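Local coordinates for protein DNA ligase (PDB 6GDR) that probably seals nicks in DNA as an ATP-dependent ligase of the minimal Lig E type, with an AMP-binding pocket in its nucleotidyltransferase domain, at residues Q140-D143 with S144-N147. Numbering follows the deposited sequence.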
loop_
_atom_site.group_PDB
_atom_site.type_symbol
_atom_site.label_atom_id
_atom_site.label_comp_id
_atom_site.label_asym_id
_atom_site.label_seq_id
_atom_site.Cartn_x
_atom_site.Cartn_y
_atom_site.Cartn_z
ATOM N N GLN D 140 17.840 1.769 16.996
ATOM C CA GLN D 140 18.549 0.635 16.419
ATOM C C GLN D 140 18.269 0.598 14.924
ATOM O O GLN D 140 17.141 0.851 14.495
ATOM C CB GLN D 140 18.127 -0.683 17.081
ATOM C CG GLN D 140 19.194 -1.776 17.021
ATOM C CD GLN D 140 19.475 -2.414 18.371
ATOM O OE1 GLN D 140 19.062 -1.907 19.414
ATOM N NE2 GLN D 140 20.190 -3.535 18.354
ATOM N N SER D 141 19.299 0.281 14.144
ATOM C CA SER D 141 19.196 0.349 12.693
ATOM C C SER D 141 18.243 -0.713 12.160
ATOM O O SER D 141 18.055 -1.774 12.763
ATOM C CB SER D 141 20.572 0.169 12.053
ATOM O OG SER D 141 21.028 -1.165 12.203
ATOM N N PHE D 142 17.642 -0.419 11.004
ATOM C CA PHE D 142 16.758 -1.385 10.363
ATOM C C PHE D 142 17.487 -2.683 10.048
ATOM O O PHE D 142 16.879 -3.759 10.081
ATOM C CB PHE D 142 16.165 -0.790 9.086
ATOM C CG PHE D 142 15.291 -1.744 8.323
ATOM C CD1 PHE D 142 14.071 -2.148 8.837
ATOM C CD2 PHE D 142 15.688 -2.234 7.091
ATOM C CE1 PHE D 142 13.265 -3.023 8.137
ATOM C CE2 PHE D 142 14.884 -3.110 6.386
ATOM C CZ PHE D 142 13.672 -3.505 6.910
ATOM N N ASP D 143 18.783 -2.604 9.738
ATOM C CA ASP D 143 19.562 -3.818 9.525
ATOM C C ASP D 143 19.493 -4.724 10.747
ATOM O O ASP D 143 19.350 -5.945 10.620
ATOM C CB ASP D 143 21.013 -3.461 9.204
ATOM C CG ASP D 143 21.711 -4.529 8.387
ATOM O OD1 ASP D 143 21.638 -4.468 7.142
ATOM O OD2 ASP D 143 22.328 -5.433 8.989
ATOM N N SER D 144 19.581 -4.138 11.944
ATOM C CA SER D 144 19.483 -4.926 13.168
ATOM C C SER D 144 18.069 -5.453 13.372
ATOM O O SER D 144 17.881 -6.609 13.770
ATOM C CB SER D 144 19.917 -4.084 14.366
ATOM O OG SER D 144 19.640 -4.751 15.585
ATOM N N ARG D 145 17.059 -4.619 13.107
ATOM C CA ARG D 145 15.677 -5.059 13.269
ATOM C C ARG D 145 15.346 -6.188 12.302
ATOM O O ARG D 145 14.678 -7.160 12.675
ATOM C CB ARG D 145 14.726 -3.877 13.071
ATOM C CG ARG D 145 15.087 -2.659 13.912
ATOM C CD ARG D 145 13.929 -1.682 14.029
ATOM N NE ARG D 145 13.568 -1.075 12.749
ATOM C CZ ARG D 145 14.138 0.014 12.236
ATOM N NH1 ARG D 145 15.116 0.632 12.883
ATOM N NH2 ARG D 145 13.729 0.484 11.066
ATOM N N LEU D 146 15.809 -6.081 11.055
ATOM C CA LEU D 146 15.640 -7.176 10.105
ATOM C C LEU D 146 16.263 -8.458 10.644
ATOM O O LEU D 146 15.641 -9.526 10.615
ATOM C CB LEU D 146 16.261 -6.803 8.758
ATOM C CG LEU D 146 16.268 -7.899 7.687
ATOM C CD1 LEU D 146 14.851 -8.286 7.293
ATOM C CD2 LEU D 146 17.060 -7.454 6.470
ATOM N N ASN D 147 17.501 -8.369 11.137
ATOM C CA ASN D 147 18.152 -9.540 11.712
ATOM C C ASN D 147 17.312 -10.133 12.836
ATOM O O ASN D 147 17.172 -11.357 12.936
ATOM C CB ASN D 147 19.546 -9.173 12.218
ATOM C CG ASN D 147 20.482 -8.757 11.098
ATOM O OD1 ASN D 147 20.269 -9.103 9.936
ATOM N ND2 ASN D 147 21.528 -8.015 11.444
#
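Gln140 meets the first turn of helix 142-154 at two points. Its amide NE2 donates to Ser144 OG over 3.1 Å, with the hydroxyl tilted 25° from the amide plane, while its backbone O lies in plane at the guanidinium edge of Arg145, 2.6 Å from NH1 in a bond weakened by its bent angle. Ser141 is the N-cap: OG, turned between its own backbone N and carbonyl carbon (chi1 70°), accepts a long, weak capping bond from Ser144 N at 3.3 Å. The carbonyl of Ser141 takes Arg145 N at 3.0 Å, opening the helical bonding. At Phe142, CA sits 3.4 Å above the centre of the guanidinium plane, and Arg145 NH2 comes to the ring edge, 3.5 Å from CD1. Arg145 folds back over the N-terminal end of the helix through a bend at chi3 (-65°), and its NE forms a salt bridge with Asp134. Replacing Arg145 by an alanine removes the guanidinium, which would probably leave Asp134 without its salt bridge and open a gap against Phe142. Asp143 O receives Asn147 N at 3.1 Å, whereas its OD1 is hydrogen-bonded to Trp30 NE1. Helix 142-154 forms the beta-alpha-beta crossover between strands 129-134 and 161-163; the rings of Phe142 and His193 (strand 189-194) stack, and the Phe142 side chain lies about 7 Å from the bound AMP.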